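Local atomic coordinates of oxidoreductase (PDB entry 3Q2K), a protein that probably oxidises UDP-linked N-acetylglucosaminuronic acid with NAD as cofactor, a step in making 2,3-diacetamido-2,3-dideoxy-D-mannuronic acid. Residues C[176-189]-C[258-272]. Numbering follows the deposited sequence.
Sequences VTVNVFWTRPQEYY and NVTMLTYPQNLEGSI. With HP7 ((2S,3S,4R,5R,6R)-5-acetamido-6-[[[(2R,3S,4R,5R)-5-(2,4-dioxopyrimidin-1-yl)-3,4-dihydroxy-oxolan-2-yl]methoxy-hydroxy-phosphoryl]oxy-hydroxy-phosphoryl]oxy-3,4-dihydroxy-oxane-2-carboxylic acid), chain V.
N179 reaches both neighbours of its strand at once. Its OD1 accepts from N258 ND2 at 3.1 Å, the donor lying almost in line with the carbonyl, while its ND2 makes a weak, 3.4 Å bond to OE1 of E269, whose carboxylate stands 88° from the amide. N258 OD1 is hydrogen-bonded to S256 OG of the second subunit. E269 OE1 also takes the hydroxyl of S271 from above the carboxylate plane and is salt-bridged to R282. Beside N179, the F181 ring runs alongside the E269 chain, its CD2 3.6 Å from OE2; this face of the sheet packs against the second subunit. On the other face V178 CG2 presses on I272 CD1 at 3.5 Å, tighter than usual, under helix 210-220. Strand 176-181 lies inside the large mixed sheet of the GFO/IDH/MocA C-terminal domain, between 258-260, parallel to it, and 269-272, antiparallel. A classic beta bulge sets L268 and E269 together opposite F181, whose O accepts from both backbone nitrogens. Past the strand ends the chains run on as loops that line the UDP-sugar pocket. V180 CG1 lies over the centre of one face of the W182 indole, and N267 ND2 over the other, offset toward the rim; NE1 bonds V286 O. N267 turns OD1 to T183 N (2.6 Å), and its own backbone N binds uracil O4 at 2.9 Å. R184, bent at chi2 (-80°) and with CG 3.7 Å from M261 SD, brings NE and NH1 to the sugar carboxylate oxygen O'P. Here a water accepts from R184 NH2 and N267 ND2, while Q266 and P265 lie exposed at the loop's margin.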
loop_
_atom_site.group_PDB
_atom_site.type_symbol
_atom_site.label_atom_id
_atom_site.label_comp_id
_atom_site.label_asym_id
_atom_site.label_seq_id
_atom_site.Cartn_x
_atom_site.Cartn_y
_atom_site.Cartn_z
ATOM N N VAL C 176 12.125 -7.659 24.743
ATOM C CA VAL C 176 11.089 -7.798 25.760
ATOM C C VAL C 176 10.066 -8.818 25.293
ATOM O O VAL C 176 9.544 -8.682 24.187
ATOM C CB VAL C 176 10.318 -6.499 26.041
ATOM C CG1 VAL C 176 9.260 -6.767 27.092
ATOM C CG2 VAL C 176 11.247 -5.424 26.555
ATOM N N THR C 177 9.827 -9.844 26.105
ATOM C CA THR C 177 8.722 -10.738 25.781
ATOM C C THR C 177 7.787 -10.937 26.966
ATOM O O THR C 177 8.213 -11.052 28.120
ATOM C CB THR C 177 9.211 -12.144 25.400
ATOM O OG1 THR C 177 10.445 -12.002 24.694
ATOM C CG2 THR C 177 8.182 -12.796 24.482
ATOM N N VAL C 178 6.507 -10.958 26.613
ATOM C CA VAL C 178 5.398 -11.109 27.542
ATOM C C VAL C 178 4.476 -12.240 27.091
ATOM O O VAL C 178 4.050 -12.268 25.935
ATOM C CB VAL C 178 4.570 -9.813 27.627
ATOM C CG1 VAL C 178 3.349 -10.055 28.487
ATOM C CG2 VAL C 178 5.389 -8.657 28.198
ATOM N N ASN C 179 4.153 -13.154 28.002
ATOM C CA ASN C 179 3.323 -14.314 27.688
ATOM C C ASN C 179 2.086 -14.321 28.576
ATOM O O ASN C 179 2.214 -14.250 29.795
ATOM C CB ASN C 179 4.126 -15.582 28.019
ATOM C CG ASN C 179 5.150 -15.926 26.945
ATOM O OD1 ASN C 179 5.097 -15.395 25.835
ATOM N ND2 ASN C 179 6.111 -16.788 27.266
ATOM N N VAL C 180 0.897 -14.409 27.989
ATOM C CA VAL C 180 -0.289 -14.670 28.784
ATOM C C VAL C 180 -0.984 -15.926 28.279
ATOM O O VAL C 180 -1.798 -15.880 27.348
ATOM C CB VAL C 180 -1.275 -13.489 28.824
ATOM C CG1 VAL C 180 -2.374 -13.838 29.804
ATOM C CG2 VAL C 180 -0.575 -12.219 29.303
ATOM N N PHE C 181 -0.664 -17.034 28.943
ATOM C CA PHE C 181 -1.131 -18.342 28.494
ATOM C C PHE C 181 -2.153 -18.808 29.512
ATOM O O PHE C 181 -1.791 -19.497 30.463
ATOM C CB PHE C 181 0.049 -19.318 28.441
ATOM C CG PHE C 181 1.091 -18.952 27.420
ATOM C CD1 PHE C 181 0.760 -18.147 26.339
ATOM C CD2 PHE C 181 2.390 -19.424 27.506
ATOM C CE1 PHE C 181 1.695 -17.820 25.370
ATOM C CE2 PHE C 181 3.339 -19.074 26.558
ATOM C CZ PHE C 181 2.991 -18.276 25.487
ATOM N N TRP C 182 -3.413 -18.444 29.308
ATOM C CA TRP C 182 -4.381 -18.618 30.378
ATOM C C TRP C 182 -5.480 -19.524 29.837
ATOM O O TRP C 182 -5.353 -19.981 28.700
ATOM C CB TRP C 182 -4.904 -17.250 30.831
ATOM C CG TRP C 182 -4.028 -16.520 31.815
ATOM C CD1 TRP C 182 -2.781 -16.884 32.239
ATOM C CD2 TRP C 182 -4.313 -15.268 32.455
ATOM N NE1 TRP C 182 -2.285 -15.967 33.146
ATOM C CE2 TRP C 182 -3.206 -14.957 33.271
ATOM C CE3 TRP C 182 -5.405 -14.395 32.430
ATOM C CZ2 TRP C 182 -3.161 -13.808 34.058
ATOM C CZ3 TRP C 182 -5.365 -13.256 33.235
ATOM C CH2 TRP C 182 -4.242 -12.970 34.017
ATOM N N THR C 183 -6.496 -19.791 30.655
ATOM C CA THR C 183 -7.605 -20.698 30.346
ATOM C C THR C 183 -9.007 -20.126 30.546
ATOM O O THR C 183 -9.420 -19.703 31.629
ATOM C CB THR C 183 -7.489 -22.031 31.106
ATOM O OG1 THR C 183 -6.151 -22.528 30.967
ATOM C CG2 THR C 183 -8.504 -23.055 30.586
ATOM N N ARG C 184 -9.776 -20.096 29.467
ATOM C CA ARG C 184 -11.136 -19.615 29.645
ATOM C C ARG C 184 -11.981 -20.545 28.775
ATOM O O ARG C 184 -11.875 -20.519 27.550
ATOM C CB ARG C 184 -11.325 -18.139 29.271
ATOM C CG ARG C 184 -10.445 -17.163 30.031
ATOM C CD ARG C 184 -11.059 -16.932 31.394
ATOM N NE ARG C 184 -10.536 -15.758 32.072
ATOM C CZ ARG C 184 -9.448 -15.787 32.828
ATOM N NH1 ARG C 184 -9.022 -14.712 33.481
ATOM N NH2 ARG C 184 -8.804 -16.938 32.871
ATOM N N PRO C 185 -12.808 -21.388 29.415
ATOM C CA PRO C 185 -13.651 -22.361 28.732
ATOM C C PRO C 185 -14.924 -21.717 28.192
ATOM O O PRO C 185 -15.250 -20.574 28.511
ATOM C CB PRO C 185 -13.965 -23.362 29.839
ATOM C CG PRO C 185 -13.897 -22.573 31.102
ATOM C CD PRO C 185 -13.090 -21.333 30.860
ATOM N N GLN C 186 -15.644 -22.426 27.332
ATOM C CA GLN C 186 -16.757 -21.765 26.673
ATOM C C GLN C 186 -17.759 -21.330 27.731
ATOM O O GLN C 186 -18.444 -20.325 27.551
ATOM C CB GLN C 186 -17.427 -22.695 25.658
ATOM C CG GLN C 186 -18.665 -22.046 25.057
ATOM C CD GLN C 186 -18.205 -20.931 24.126
ATOM O OE1 GLN C 186 -17.095 -20.990 23.603
ATOM N NE2 GLN C 186 -19.021 -19.904 23.925
ATOM N N GLU C 187 -17.894 -22.104 28.807
ATOM C CA GLU C 187 -18.873 -21.788 29.849
ATOM C C GLU C 187 -18.583 -20.473 30.579
ATOM O O GLU C 187 -19.504 -19.805 31.038
ATOM C CB GLU C 187 -19.132 -22.969 30.795
ATOM C CG GLU C 187 -17.914 -23.775 31.221
ATOM C CD GLU C 187 -17.577 -24.964 30.328
ATOM O OE1 GLU C 187 -17.216 -26.027 30.879
ATOM O OE2 GLU C 187 -17.618 -24.870 29.080
ATOM N N TYR C 188 -17.323 -20.054 30.657
ATOM C CA TYR C 188 -16.992 -18.696 31.083
ATOM C C TYR C 188 -17.686 -17.602 30.286
ATOM O O TYR C 188 -18.227 -16.636 30.831
ATOM C CB TYR C 188 -15.482 -18.461 30.982
ATOM C CG TYR C 188 -15.032 -17.018 31.112
ATOM C CD1 TYR C 188 -14.965 -16.388 32.354
ATOM C CD2 TYR C 188 -14.576 -16.287 30.020
ATOM C CE1 TYR C 188 -14.521 -15.076 32.491
ATOM C CE2 TYR C 188 -14.130 -14.968 30.164
ATOM C CZ TYR C 188 -14.092 -14.347 31.401
ATOM O OH TYR C 188 -13.674 -13.035 31.567
ATOM N N TYR C 189 -17.652 -17.775 28.970
ATOM C CA TYR C 189 -18.118 -16.734 28.056
ATOM C C TYR C 189 -19.633 -16.685 28.110
ATOM O O TYR C 189 -20.223 -15.636 27.864
ATOM C CB TYR C 189 -17.618 -16.961 26.623
ATOM C CG TYR C 189 -16.128 -16.674 26.521
ATOM C CD1 TYR C 189 -15.656 -15.372 26.435
ATOM C CD2 TYR C 189 -15.193 -17.695 26.581
ATOM C CE1 TYR C 189 -14.307 -15.100 26.410
ATOM C CE2 TYR C 189 -13.839 -17.440 26.566
ATOM C CZ TYR C 189 -13.408 -16.136 26.476
ATOM O OH TYR C 189 -12.061 -15.878 26.448
ATOM N N ASN C 258 2.480 -12.482 23.720
ATOM C CA ASN C 258 1.868 -13.717 23.248
ATOM C C ASN C 258 0.709 -14.142 24.139
ATOM O O ASN C 258 0.847 -14.394 25.331
ATOM C CB ASN C 258 2.940 -14.801 23.109
ATOM C CG ASN C 258 4.181 -14.286 22.387
ATOM O OD1 ASN C 258 4.172 -14.179 21.166
ATOM N ND2 ASN C 258 5.243 -13.934 23.106
ATOM N N VAL C 259 -0.481 -14.218 23.558
ATOM C CA VAL C 259 -1.684 -14.329 24.376
ATOM C C VAL C 259 -2.613 -15.425 23.870
ATOM O O VAL C 259 -2.874 -15.462 22.667
ATOM C CB VAL C 259 -2.446 -12.990 24.341
ATOM C CG1 VAL C 259 -3.764 -13.072 25.086
ATOM C CG2 VAL C 259 -1.591 -11.893 24.978
ATOM N N THR C 260 -3.082 -16.307 24.750
ATOM C CA THR C 260 -4.192 -17.204 24.439
ATOM C C THR C 260 -4.985 -17.582 25.683
ATOM O O THR C 260 -4.470 -17.693 26.793
ATOM C CB THR C 260 -3.779 -18.495 23.708
ATOM O OG1 THR C 260 -4.970 -19.170 23.279
ATOM C CG2 THR C 260 -2.981 -19.405 24.621
ATOM N N MET C 261 -6.291 -17.679 25.486
ATOM C CA MET C 261 -7.181 -18.121 26.551
ATOM C C MET C 261 -7.490 -19.605 26.361
ATOM O O MET C 261 -8.384 -20.161 26.992
ATOM C CB MET C 261 -8.482 -17.318 26.537
ATOM C CG MET C 261 -8.386 -15.838 26.985
ATOM S SD MET C 261 -7.460 -15.643 28.530
ATOM C CE MET C 261 -5.993 -14.757 28.000
ATOM N N LEU C 262 -6.756 -20.281 25.486
ATOM C CA LEU C 262 -7.083 -21.662 25.164
ATOM C C LEU C 262 -6.110 -22.667 25.778
ATOM O O LEU C 262 -6.047 -23.819 25.354
ATOM C CB LEU C 262 -7.142 -21.822 23.646
ATOM C CG LEU C 262 -8.040 -20.806 22.940
ATOM C CD1 LEU C 262 -7.966 -21.153 21.463
ATOM C CD2 LEU C 262 -9.491 -20.778 23.411
ATOM N N THR C 263 -5.358 -22.275 26.801
ATOM C CA THR C 263 -4.254 -23.110 27.257
ATOM C C THR C 263 -4.885 -24.359 27.869
ATOM O O THR C 263 -5.824 -24.268 28.667
ATOM C CB THR C 263 -3.388 -22.397 28.328
ATOM O OG1 THR C 263 -3.037 -21.080 27.883
ATOM C CG2 THR C 263 -2.089 -23.135 28.556
ATOM N N TYR C 264 -4.306 -25.510 27.538
ATOM C CA TYR C 264 -4.653 -26.782 28.167
ATOM C C TYR C 264 -3.823 -27.097 29.410
ATOM O O TYR C 264 -2.596 -27.082 29.341
ATOM C CB TYR C 264 -4.415 -27.935 27.193
ATOM C CG TYR C 264 -4.719 -29.237 27.893
ATOM C CD1 TYR C 264 -6.038 -29.622 28.081
ATOM C CD2 TYR C 264 -3.710 -30.025 28.437
ATOM C CE1 TYR C 264 -6.356 -30.778 28.778
ATOM C CE2 TYR C 264 -4.012 -31.186 29.118
ATOM C CZ TYR C 264 -5.336 -31.551 29.291
ATOM O OH TYR C 264 -5.697 -32.709 29.942
ATOM N N PRO C 265 -4.461 -27.428 30.544
ATOM C CA PRO C 265 -5.877 -27.558 30.884
ATOM C C PRO C 265 -6.296 -26.449 31.835
ATOM O O PRO C 265 -7.457 -26.408 32.231
ATOM C CB PRO C 265 -5.882 -28.824 31.740
ATOM C CG PRO C 265 -4.564 -28.757 32.466
ATOM C CD PRO C 265 -3.631 -27.862 31.681
ATOM N N GLN C 266 -5.358 -25.584 32.208
ATOM C CA GLN C 266 -5.637 -24.416 33.042
ATOM C C GLN C 266 -4.496 -23.393 32.946
ATOM O O GLN C 266 -3.444 -23.680 32.377
ATOM C CB GLN C 266 -5.702 -24.892 34.497
ATOM C CG GLN C 266 -4.284 -25.226 34.912
ATOM C CD GLN C 266 -4.195 -26.044 36.182
ATOM O OE1 GLN C 266 -3.199 -25.969 36.896
ATOM N NE2 GLN C 266 -5.223 -26.834 36.466
ATOM N N ASN C 267 -4.616 -22.205 33.534
ATOM C CA ASN C 267 -3.562 -21.200 33.400
ATOM C C ASN C 267 -2.138 -21.744 33.501
ATOM O O ASN C 267 -1.838 -22.474 34.438
ATOM C CB ASN C 267 -3.766 -20.084 34.427
ATOM C CG ASN C 267 -4.985 -19.254 34.100
ATOM O OD1 ASN C 267 -5.728 -19.581 33.170
ATOM N ND2 ASN C 267 -5.208 -18.200 34.877
ATOM N N LEU C 268 -1.279 -21.453 32.526
ATOM C CA LEU C 268 0.105 -21.913 32.549
ATOM C C LEU C 268 1.046 -20.751 32.832
ATOM O O LEU C 268 1.976 -20.937 33.604
ATOM C CB LEU C 268 0.559 -22.517 31.213
ATOM C CG LEU C 268 2.067 -22.780 31.142
ATOM C CD1 LEU C 268 2.583 -23.759 32.198
ATOM C CD2 LEU C 268 2.445 -23.223 29.732
ATOM N N GLU C 269 0.900 -19.580 32.223
ATOM C CA GLU C 269 1.964 -18.594 32.427
ATOM C C GLU C 269 1.539 -17.138 32.289
ATOM O O GLU C 269 0.777 -16.822 31.380
ATOM C CB GLU C 269 3.112 -18.875 31.450
ATOM C CG GLU C 269 4.298 -17.938 31.597
ATOM C CD GLU C 269 5.380 -18.293 30.591
ATOM O OE1 GLU C 269 6.463 -17.673 30.568
ATOM O OE2 GLU C 269 5.150 -19.249 29.825
ATOM N N GLY C 270 2.043 -16.252 33.144
ATOM C CA GLY C 270 1.736 -14.827 33.033
ATOM C C GLY C 270 3.078 -14.160 33.244
ATOM O O GLY C 270 3.472 -13.980 34.393
ATOM N N SER C 271 3.814 -13.837 32.185
ATOM C CA SER C 271 5.214 -13.492 32.434
ATOM C C SER C 271 5.717 -12.347 31.566
ATOM O O SER C 271 5.087 -12.020 30.562
ATOM C CB SER C 271 6.111 -14.691 32.150
ATOM O OG SER C 271 6.038 -14.930 30.754
ATOM N N ILE C 272 6.830 -11.767 32.008
ATOM C CA ILE C 272 7.604 -10.736 31.331
ATOM C C ILE C 272 9.103 -10.973 31.478
ATOM O O ILE C 272 9.614 -11.311 32.545
ATOM C CB ILE C 272 7.239 -9.290 31.702
ATOM C CG1 ILE C 272 8.087 -8.329 30.864
ATOM C CG2 ILE C 272 7.442 -9.001 33.183
ATOM C CD1 ILE C 272 7.341 -7.033 30.574
HETATM N N1 HP7 V . -10.334 -19.880 34.794
HETATM C C2 HP7 V . -10.258 -21.130 34.316
HETATM O O2 HP7 V . -11.162 -21.738 33.709
HETATM N N3 HP7 V . -9.122 -21.829 34.473
HETATM C C4 HP7 V . -8.072 -21.261 35.103
HETATM O O4 HP7 V . -7.044 -21.968 35.159
HETATM C C5 HP7 V . -8.131 -19.962 35.605
HETATM C C6 HP7 V . -9.327 -19.264 35.434
HETATM P PA HP7 V . -10.005 -15.705 37.804
HETATM P PB HP7 V . -9.628 -12.896 38.188
HETATM O "O'P" HP7 V . -11.360 -13.483 33.096
HETATM O "O'Q" HP7 V . -12.884 -12.076 33.551
HETATM C "C1'" HP7 V . -8.755 -11.943 35.909
HETATM O O1A HP7 V . -8.601 -16.206 38.062
HETATM O O1B HP7 V . -8.292 -13.009 38.883
HETATM C C1C HP7 V . -11.592 -19.164 34.592
HETATM C "C2'" HP7 V . -8.183 -10.601 35.446
HETATM N "N2'" HP7 V . -7.490 -9.829 36.468
HETATM O O2A HP7 V . -11.135 -15.888 38.790
HETATM O O2B HP7 V . -10.922 -12.628 38.912
HETATM C C2C HP7 V . -12.489 -19.351 35.808
HETATM O O2C HP7 V . -13.832 -19.398 35.325
HETATM C "C3'" HP7 V . -9.339 -9.714 35.002
HETATM O "O3'" HP7 V . -8.953 -8.405 34.541
HETATM O O3A HP7 V . -9.881 -14.191 37.267
HETATM O O3B HP7 V . -9.483 -11.696 37.113
HETATM C C3C HP7 V . -12.416 -17.965 36.420
HETATM O O3C HP7 V . -13.618 -17.768 37.162
HETATM C "C4'" HP7 V . -10.160 -10.514 33.993
HETATM O "O4'" HP7 V . -11.237 -9.656 33.598
HETATM C C4C HP7 V . -12.331 -17.038 35.216
HETATM O O4C HP7 V . -11.366 -17.759 34.454
HETATM C "C5'" HP7 V . -10.765 -11.751 34.652
HETATM O "O5'" HP7 V . -9.662 -12.580 34.997
HETATM C C5C HP7 V . -11.614 -15.783 35.696
HETATM O O5C HP7 V . -10.479 -16.303 36.389
HETATM C "C6'" HP7 V . -11.708 -12.463 33.723
HETATM C "C7'" HP7 V . -6.207 -10.032 36.750
HETATM O "O7'" HP7 V . -5.594 -10.820 36.037
HETATM C "C8'" HP7 V . -5.539 -9.317 37.891
HETATM O O HOH W 1 8.120 -13.702 29.423
HETATM O O HOH W 2 -7.182 -16.118 34.844
#